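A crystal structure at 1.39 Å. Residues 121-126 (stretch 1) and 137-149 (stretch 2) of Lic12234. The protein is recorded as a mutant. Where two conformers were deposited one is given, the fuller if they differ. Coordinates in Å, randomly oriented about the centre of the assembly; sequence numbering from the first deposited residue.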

# COMPACT_ATOMS: atom_id res chain seq x y z
N GLN A 121 -0.77 1.51 -13.17
CA GLN A 121 -0.77 2.41 -14.31
C GLN A 121 -0.76 3.86 -13.84
O GLN A 121 -1.42 4.74 -14.41
CB GLN A 121 -1.99 2.07 -15.21
CG GLN A 121 -2.01 0.61 -15.67
CD GLN A 121 -2.66 -0.27 -14.64
OE1 GLN A 121 -3.65 0.12 -14.01
NE2 GLN A 121 -2.08 -1.45 -14.36
N LEU A 122 -0.01 4.13 -12.75
CA LEU A 122 -0.00 5.48 -12.18
C LEU A 122 0.66 6.47 -13.11
O LEU A 122 1.69 6.17 -13.72
CB LEU A 122 0.72 5.51 -10.85
CG LEU A 122 0.08 4.68 -9.72
CD1 LEU A 122 1.10 4.49 -8.57
CD2 LEU A 122 -1.19 5.34 -9.21
N THR A 123 0.09 7.66 -13.20
CA THR A 123 0.65 8.72 -14.02
C THR A 123 1.36 9.73 -13.15
O THR A 123 2.24 10.43 -13.64
CB THR A 123 -0.40 9.36 -14.94
OG1 THR A 123 -1.39 9.98 -14.12
CG2 THR A 123 -1.03 8.35 -15.87
N THR A 124 1.02 9.78 -11.87
CA THR A 124 1.66 10.65 -10.88
C THR A 124 1.31 10.17 -9.49
O THR A 124 0.71 9.10 -9.32
CB THR A 124 1.28 12.14 -11.09
OG1 THR A 124 2.17 12.93 -10.30
CG2 THR A 124 -0.18 12.45 -10.75
N LEU A 125 1.72 10.94 -8.48
CA LEU A 125 1.39 10.68 -7.10
C LEU A 125 0.69 11.91 -6.59
O LEU A 125 1.02 13.02 -7.04
CB LEU A 125 2.66 10.43 -6.28
CG LEU A 125 3.48 9.20 -6.68
CD1 LEU A 125 4.88 9.26 -6.07
CD2 LEU A 125 2.77 7.93 -6.32
N PRO A 126 -0.25 11.75 -5.64
CA PRO A 126 -0.93 12.94 -5.11
C PRO A 126 0.03 13.73 -4.23
O PRO A 126 0.95 13.14 -3.67
CB PRO A 126 -2.08 12.36 -4.28
CG PRO A 126 -1.61 11.00 -3.87
CD PRO A 126 -0.75 10.51 -5.01
N SER A 137 10.87 3.11 1.96
CA SER A 137 11.04 2.54 0.63
C SER A 137 9.77 2.76 -0.18
O SER A 137 8.67 2.45 0.30
CB SER A 137 11.33 1.05 0.74
OG SER A 137 11.51 0.51 -0.56
N LEU A 138 9.92 3.32 -1.39
CA LEU A 138 8.79 3.58 -2.27
C LEU A 138 9.13 2.99 -3.62
O LEU A 138 10.08 3.47 -4.26
CB LEU A 138 8.50 5.07 -2.37
CG LEU A 138 7.40 5.53 -3.32
CD1 LEU A 138 6.06 4.83 -3.01
CD2 LEU A 138 7.23 7.04 -3.26
N SER A 139 8.36 1.99 -4.07
CA SER A 139 8.63 1.33 -5.32
C SER A 139 7.54 1.62 -6.31
O SER A 139 6.37 1.34 -6.02
CB SER A 139 8.77 -0.15 -5.08
OG SER A 139 9.29 -0.70 -6.28
N LEU A 140 7.89 2.25 -7.42
CA LEU A 140 6.95 2.67 -8.47
C LEU A 140 7.39 2.10 -9.81
O LEU A 140 7.01 2.66 -10.85
CB LEU A 140 6.95 4.22 -8.54
CG LEU A 140 6.31 4.89 -7.32
CD1 LEU A 140 6.76 6.33 -7.20
CD2 LEU A 140 4.78 4.79 -7.39
N SER A 141 8.12 0.99 -9.81
CA SER A 141 8.58 0.49 -11.09
C SER A 141 7.44 0.02 -11.96
O SER A 141 6.39 -0.38 -11.45
CB SER A 141 9.60 -0.62 -10.93
OG SER A 141 9.08 -1.68 -10.14
N SER A 142 7.63 0.11 -13.28
CA SER A 142 6.59 -0.33 -14.21
C SER A 142 5.25 0.31 -13.98
O SER A 142 4.25 -0.37 -13.77
CB SER A 142 6.48 -1.85 -14.22
OG SER A 142 7.72 -2.43 -14.60
N ASN A 143 5.22 1.63 -14.05
CA ASN A 143 3.99 2.41 -13.99
C ASN A 143 3.94 3.25 -15.27
O ASN A 143 4.59 2.90 -16.26
CB ASN A 143 3.93 3.24 -12.71
CG ASN A 143 3.30 2.44 -11.60
OD1 ASN A 143 2.08 2.38 -11.51
ND2 ASN A 143 4.08 1.74 -10.79
N LYS A 144 3.13 4.31 -15.29
CA LYS A 144 3.00 5.14 -16.50
C LYS A 144 3.28 6.59 -16.10
O LYS A 144 2.62 7.54 -16.57
CB LYS A 144 1.57 4.97 -17.08
CG LYS A 144 1.25 3.53 -17.52
CD LYS A 144 1.97 3.11 -18.81
CE LYS A 144 1.84 1.62 -19.05
NZ LYS A 144 2.73 1.16 -20.14
N LEU A 145 4.26 6.78 -15.22
CA LEU A 145 4.56 8.07 -14.62
C LEU A 145 4.92 9.12 -15.61
O LEU A 145 5.70 8.86 -16.52
CB LEU A 145 5.67 7.99 -13.59
CG LEU A 145 5.36 7.18 -12.35
CD1 LEU A 145 6.62 7.04 -11.52
CD2 LEU A 145 4.25 7.82 -11.51
N THR A 146 4.32 10.30 -15.46
CA THR A 146 4.66 11.44 -16.32
C THR A 146 5.21 12.59 -15.51
O THR A 146 5.87 13.48 -16.07
CB THR A 146 3.50 11.90 -17.22
OG1 THR A 146 2.37 12.22 -16.40
CG2 THR A 146 3.14 10.89 -18.28
N SER A 147 4.94 12.59 -14.19
CA SER A 147 5.46 13.60 -13.28
C SER A 147 5.56 13.04 -11.88
O SER A 147 4.86 12.07 -11.53
CB SER A 147 4.58 14.85 -13.28
OG SER A 147 3.33 14.63 -12.65
N ILE A 148 6.46 13.64 -11.09
CA ILE A 148 6.66 13.34 -9.69
C ILE A 148 6.37 14.64 -8.91
O ILE A 148 6.89 15.69 -9.31
CB ILE A 148 8.09 12.76 -9.46
CG1 ILE A 148 8.19 11.25 -9.89
CG2 ILE A 148 8.61 12.98 -8.02
CD1 ILE A 148 7.01 10.31 -9.48
N PRO A 149 5.50 14.66 -7.87
CA PRO A 149 5.25 15.94 -7.18
C PRO A 149 6.43 16.38 -6.33
O PRO A 149 7.13 15.53 -5.78
CB PRO A 149 4.03 15.66 -6.32
CG PRO A 149 4.14 14.18 -6.01
CD PRO A 149 4.76 13.54 -7.24

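Two segments of one chain, mostly without regular secondary structure, lie side by side and bury 615 Å² between them, counting both surfaces. Backbone polar groups and a layer of leucines share the work.

Asn143 is the most instructive side chain. Its CA-to-CB bond points sideways, but with chi1 at -88° and chi2 at -83° its amide end comes nearer to stretch 1, where OD1 accepts a hydrogen bond from Leu122 N (3.0 Å, 162°). The other half of the same amide turns back on its own stretch: ND2 donates to Leu140 O at 3.1 Å. An asparagine suits this buried site because one short, planar group offers both an acceptor and a donor, satisfying two backbone groups at once.

The backbone continues the contact. Lys144 N donates to Leu122 O at 2.8 Å, with a rather bent angle of 138°, and Thr146 N donates to Thr123 O at 2.8 Å in a nearly straight bond of 170°. Between them the chains approach closely enough for a CA-H...O contact from Thr123 CA to Lys144 O (3.4 Å). Around the chi bonds of Lys144, m, m, t and t, the side chain leads its charged end away from stretch 1, while its aliphatic CG packs 4.0 Å from Gln121 CA. A long side chain can thus cover the backbone and still leave its amine exposed.

Thr124 adopts the t rotamer, which places OG1 within 3.1 Å of Ser147 O, to which it donates a hydrogen bond. Threonine suits this partly exposed margin, since its short side chain carries a hydroxyl that can donate to the carbonyl of Ser147.

Beneath the polar contacts lies the apolar layer. Leu122, Leu125, Leu140 and Leu145 all take chi1 m and chi2 t, a common leucine conformation; Leu138, on the strand, instead takes t and p. Leu125, which has the largest covered area, sends CD1 to within 3.7 Å of Leu140 CD1, 4.2 Å of Ile148 CD1 and 4.3 Å of Leu138 CD2. Leu122 CD1 meets Leu140 CD2 at 3.9 Å. Leu145 starts with its CA-to-CB bond pointing away, yet its end comes nearer, bringing CD2 to 4.3 Å from Leu122 CB. Branched side chains fill such space without polar cost, although Leu125 N is buried with no partner in the model. Pro149 closes this end with a compact ring, its CD 3.9 Å from Leu125 CB and its CG 3.5 Å from Leu125 O.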